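Local coordinates for VP4 CORE protein (Bluetongue virus, PDB 2JHP), which forms part of the inner viral core and caps the viral RNA, working as a multifunctional capping assembly line, at residues A[457-468]-A[559-570]. Residues are numbered along the deposited sequence; the frame is centred on the assembly and turned at random.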
loop_
_atom_site.group_PDB
_atom_site.type_symbol
_atom_site.label_atom_id
_atom_site.label_comp_id
_atom_site.label_asym_id
_atom_site.label_seq_id
_atom_site.Cartn_x
_atom_site.Cartn_y
_atom_site.Cartn_z
ATOM N N MET A 457 15.903 1.450 15.594
ATOM C CA MET A 457 16.862 0.370 15.810
ATOM C C MET A 457 16.860 -0.180 17.240
ATOM O O MET A 457 16.817 -1.399 17.455
ATOM C CB MET A 457 18.265 0.854 15.481
ATOM C CG MET A 457 18.612 0.807 14.019
ATOM S SD MET A 457 20.298 1.342 13.721
ATOM C CE MET A 457 21.244 0.003 14.421
ATOM N N LEU A 458 16.903 0.723 18.211
ATOM C CA LEU A 458 17.009 0.340 19.615
ATOM C C LEU A 458 15.713 -0.237 20.208
ATOM O O LEU A 458 15.759 -1.051 21.129
ATOM C CB LEU A 458 17.559 1.504 20.453
ATOM C CG LEU A 458 19.005 1.889 20.098
ATOM C CD1 LEU A 458 19.361 3.311 20.478
ATOM C CD2 LEU A 458 19.980 0.921 20.728
ATOM N N ASN A 459 14.568 0.178 19.675
ATOM C CA ASN A 459 13.267 -0.270 20.167
ATOM C C ASN A 459 12.689 -1.411 19.359
ATOM O O ASN A 459 12.016 -2.276 19.904
ATOM C CB ASN A 459 12.261 0.875 20.132
ATOM C CG ASN A 459 12.593 1.980 21.102
ATOM O OD1 ASN A 459 13.577 1.911 21.838
ATOM N ND2 ASN A 459 11.763 3.019 21.106
ATOM N N GLY A 460 12.941 -1.384 18.055
ATOM C CA GLY A 460 12.292 -2.279 17.101
ATOM C C GLY A 460 12.772 -3.716 17.109
ATOM O O GLY A 460 11.985 -4.625 16.860
ATOM N N SER A 461 14.057 -3.920 17.393
ATOM C CA SER A 461 14.682 -5.229 17.243
ATOM C C SER A 461 14.417 -6.187 18.401
ATOM O O SER A 461 14.775 -5.908 19.550
ATOM C CB SER A 461 16.183 -5.087 17.028
ATOM O OG SER A 461 16.810 -6.353 16.904
ATOM N N TYR A 462 13.782 -7.312 18.081
ATOM C CA TYR A 462 13.573 -8.387 19.050
ATOM C C TYR A 462 14.002 -9.717 18.466
ATOM O O TYR A 462 14.185 -9.860 17.258
ATOM C CB TYR A 462 12.106 -8.478 19.481
ATOM C CG TYR A 462 11.606 -7.273 20.239
ATOM C CD1 TYR A 462 11.103 -6.161 19.557
ATOM C CD2 TYR A 462 11.625 -7.244 21.642
ATOM C CE1 TYR A 462 10.638 -5.047 20.240
ATOM C CE2 TYR A 462 11.157 -6.116 22.343
ATOM C CZ TYR A 462 10.670 -5.025 21.622
ATOM O OH TYR A 462 10.202 -3.917 22.280
ATOM N N ARG A 463 14.157 -10.696 19.341
ATOM C CA ARG A 463 14.411 -12.061 18.933
ATOM C C ARG A 463 13.563 -12.396 17.688
ATOM O O ARG A 463 14.100 -12.757 16.639
ATOM C CB ARG A 463 14.094 -12.971 20.117
ATOM C CG ARG A 463 14.707 -14.354 20.115
ATOM C CD ARG A 463 14.147 -15.159 21.291
ATOM N NE ARG A 463 12.691 -15.339 21.200
ATOM C CZ ARG A 463 11.781 -14.651 21.895
ATOM N NH1 ARG A 463 12.154 -13.723 22.772
ATOM N NH2 ARG A 463 10.487 -14.899 21.718
ATOM N N ASP A 464 12.248 -12.210 17.791
ATOM C CA ASP A 464 11.324 -12.499 16.682
ATOM C C ASP A 464 11.030 -11.340 15.741
ATOM O O ASP A 464 10.399 -11.540 14.701
ATOM C CB ASP A 464 9.999 -13.060 17.208
ATOM C CG ASP A 464 10.162 -14.431 17.869
ATOM O OD1 ASP A 464 11.185 -15.114 17.621
ATOM O OD2 ASP A 464 9.259 -14.824 18.639
ATOM N N ILE A 465 11.466 -10.132 16.097
ATOM C CA ILE A 465 11.209 -8.967 15.244
ATOM C C ILE A 465 12.476 -8.430 14.598
ATOM O O ILE A 465 13.378 -7.926 15.266
ATOM C CB ILE A 465 10.428 -7.837 15.967
ATOM C CG1 ILE A 465 9.124 -8.364 16.575
ATOM C CG2 ILE A 465 10.110 -6.689 14.990
ATOM C CD1 ILE A 465 8.058 -8.733 15.559
ATOM N N ARG A 466 12.505 -8.571 13.281
ATOM C CA ARG A 466 13.568 -8.107 12.421
ATOM C C ARG A 466 13.295 -6.635 12.042
ATOM O O ARG A 466 12.203 -6.292 11.594
ATOM C CB ARG A 466 13.571 -8.999 11.180
ATOM C CG ARG A 466 14.920 -9.544 10.720
ATOM C CD ARG A 466 15.410 -10.713 11.575
ATOM N NE ARG A 466 15.893 -10.208 12.860
ATOM C CZ ARG A 466 15.343 -10.508 14.031
ATOM N NH1 ARG A 466 15.838 -9.989 15.141
ATOM N NH2 ARG A 466 14.307 -11.330 14.099
ATOM N N ILE A 467 14.275 -5.764 12.253
ATOM C CA ILE A 467 14.089 -4.336 11.997
ATOM C C ILE A 467 15.119 -3.806 11.005
ATOM O O ILE A 467 16.320 -3.823 11.266
ATOM C CB ILE A 467 14.050 -3.493 13.323
ATOM C CG1 ILE A 467 13.624 -2.042 13.052
ATOM C CG2 ILE A 467 15.375 -3.515 14.047
ATOM C CD1 ILE A 467 12.136 -1.893 12.790
ATOM N N LEU A 468 14.634 -3.355 9.853
ATOM C CA LEU A 468 15.507 -2.950 8.753
ATOM C C LEU A 468 14.959 -1.743 8.031
ATOM O O LEU A 468 13.781 -1.418 8.157
ATOM C CB LEU A 468 15.646 -4.085 7.741
ATOM C CG LEU A 468 16.073 -5.484 8.162
ATOM C CD1 LEU A 468 15.747 -6.394 7.018
ATOM C CD2 LEU A 468 17.571 -5.562 8.490
ATOM N N LEU A 559 24.765 4.302 14.941
ATOM C CA LEU A 559 23.720 4.845 15.816
ATOM C C LEU A 559 23.666 6.388 15.869
ATOM O O LEU A 559 22.611 7.007 15.645
ATOM C CB LEU A 559 23.886 4.301 17.228
ATOM C CG LEU A 559 23.391 2.884 17.487
ATOM C CD1 LEU A 559 23.826 2.451 18.881
ATOM C CD2 LEU A 559 21.880 2.803 17.329
ATOM N N MET A 560 24.816 6.994 16.155
ATOM C CA MET A 560 24.910 8.419 16.407
ATOM C C MET A 560 24.663 9.236 15.144
ATOM O O MET A 560 24.222 10.370 15.229
ATOM C CB MET A 560 26.274 8.735 17.017
ATOM C CG MET A 560 26.377 10.076 17.726
ATOM S SD MET A 560 25.471 10.168 19.269
ATOM C CE MET A 560 26.433 9.079 20.301
ATOM N N SER A 561 24.919 8.651 13.978
ATOM C CA SER A 561 24.725 9.357 12.710
ATOM C C SER A 561 23.254 9.622 12.380
ATOM O O SER A 561 22.939 10.615 11.721
ATOM C CB SER A 561 25.374 8.593 11.555
ATOM O OG SER A 561 24.728 7.353 11.341
ATOM N N GLY A 562 22.367 8.731 12.825
ATOM C CA GLY A 562 20.944 8.802 12.499
ATOM C C GLY A 562 20.687 8.500 11.029
ATOM O O GLY A 562 19.586 8.732 10.518
ATOM N N ALA A 563 21.703 7.967 10.361
ATOM C CA ALA A 563 21.670 7.743 8.932
ATOM C C ALA A 563 21.283 6.311 8.530
ATOM O O ALA A 563 20.934 6.073 7.373
ATOM C CB ALA A 563 23.012 8.124 8.328
ATOM N N TYR A 564 21.346 5.364 9.472
ATOM C CA TYR A 564 21.082 3.939 9.163
ATOM C C TYR A 564 19.993 3.285 9.999
ATOM O O TYR A 564 19.760 3.664 11.151
ATOM C CB TYR A 564 22.368 3.095 9.245
ATOM C CG TYR A 564 23.517 3.732 8.500
ATOM C CD1 TYR A 564 24.488 4.471 9.180
ATOM C CD2 TYR A 564 23.601 3.652 7.102
ATOM C CE1 TYR A 564 25.516 5.083 8.501
ATOM C CE2 TYR A 564 24.661 4.270 6.417
ATOM C CZ TYR A 564 25.595 4.974 7.127
ATOM O OH TYR A 564 26.610 5.565 6.439
ATOM N N VAL A 565 19.328 2.308 9.385
ATOM C CA VAL A 565 18.439 1.386 10.098
ATOM C C VAL A 565 18.818 -0.046 9.764
ATOM O O VAL A 565 18.557 -0.517 8.663
ATOM C CB VAL A 565 16.947 1.590 9.724
ATOM C CG1 VAL A 565 16.075 0.603 10.491
ATOM C CG2 VAL A 565 16.508 3.030 9.986
ATOM N N THR A 566 19.447 -0.731 10.708
ATOM C CA THR A 566 19.708 -2.168 10.565
ATOM C C THR A 566 19.326 -2.914 11.846
ATOM O O THR A 566 18.991 -2.281 12.849
ATOM C CB THR A 566 21.171 -2.449 10.167
ATOM O OG1 THR A 566 21.290 -3.795 9.690
ATOM C CG2 THR A 566 22.126 -2.221 11.356
ATOM N N ASP A 567 19.378 -4.249 11.810
ATOM C CA ASP A 567 18.896 -5.087 12.922
ATOM C C ASP A 567 19.995 -5.391 13.943
ATOM O O ASP A 567 20.910 -6.172 13.679
ATOM C CB ASP A 567 18.218 -6.369 12.403
ATOM C CG ASP A 567 17.461 -7.128 13.503
ATOM O OD1 ASP A 567 16.619 -6.516 14.187
ATOM O OD2 ASP A 567 17.688 -8.345 13.681
ATOM N N LEU A 568 19.883 -4.765 15.112
ATOM C CA LEU A 568 20.824 -4.973 16.211
ATOM C C LEU A 568 20.923 -6.426 16.653
ATOM O O LEU A 568 22.017 -6.958 16.800
ATOM C CB LEU A 568 20.475 -4.085 17.410
ATOM C CG LEU A 568 20.891 -2.612 17.317
ATOM C CD1 LEU A 568 20.604 -1.918 18.638
ATOM C CD2 LEU A 568 22.368 -2.466 16.955
ATOM N N PHE A 569 19.781 -7.069 16.860
ATOM C CA PHE A 569 19.770 -8.440 17.376
ATOM C C PHE A 569 20.525 -9.388 16.454
ATOM O O PHE A 569 21.401 -10.114 16.886
ATOM C CB PHE A 569 18.340 -8.940 17.558
ATOM C CG PHE A 569 18.131 -9.679 18.832
ATOM C CD1 PHE A 569 17.214 -9.225 19.776
ATOM C CD2 PHE A 569 18.867 -10.814 19.107
ATOM C CE1 PHE A 569 17.033 -9.906 20.973
ATOM C CE2 PHE A 569 18.691 -11.486 20.278
ATOM C CZ PHE A 569 17.770 -11.043 21.221
ATOM N N TRP A 570 20.173 -9.368 15.173
ATOM C CA TRP A 570 20.843 -10.173 14.156
ATOM C C TRP A 570 22.321 -9.767 14.016
ATOM O O TRP A 570 23.203 -10.626 13.916
ATOM C CB TRP A 570 20.071 -10.022 12.844
ATOM C CG TRP A 570 20.669 -10.632 11.637
ATOM C CD1 TRP A 570 21.744 -11.472 11.577
ATOM C CD2 TRP A 570 20.189 -10.493 10.297
ATOM N NE1 TRP A 570 21.978 -11.846 10.272
ATOM C CE2 TRP A 570 21.035 -11.256 9.468
ATOM C CE3 TRP A 570 19.116 -9.792 9.714
ATOM C CZ2 TRP A 570 20.855 -11.334 8.086
ATOM C CZ3 TRP A 570 18.942 -9.865 8.338
ATOM C CH2 TRP A 570 19.803 -10.639 7.543
#
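Leu468 and Ile467, in edge strand 466-469 of a mixed seven-stranded sheet with the strand order of a Rossmann-like methyltransferase, lie beside Thr566 and Asp567, their CA atoms 4.6 and 5.0 Å apart in those pairs. The contact centres on an N-cap: Asp567 caps the start of helix 568-576, its OD2 accepting from Trp570 N at 3.1 Å. Across the contact, Arg466 grips that same oxygen side-on, NE at 2.7 Å and NH1 at 2.9 Å, with OD2 in the guanidinium plane although the carboxylate is turned 71° from it. Bends at chi2 and chi3 fold the arginine back, letting NH1 also reach Tyr462 O and NH2 reach Arg463 O and Glu505 O; this ties the 461-465 turn to the helix start and probably stabilises the ionised aspartate. Further along, Met457 runs over the 564-566 backbone, its methyl CE touching both Leu559 CD2 and Leu568 CD2, while Leu458 CD2 meets Leu568 CD1 at 3.6 Å. Phe569 lays one ring face on Arg463 CA. Ser461 OG, anti to its own N (chi1 179°), accepts from Phe569 N and donates to Asp567 OD1 at 2.7 Å, while Ile467 N reaches OD1 from the opposite carboxylate face at 3.1 Å.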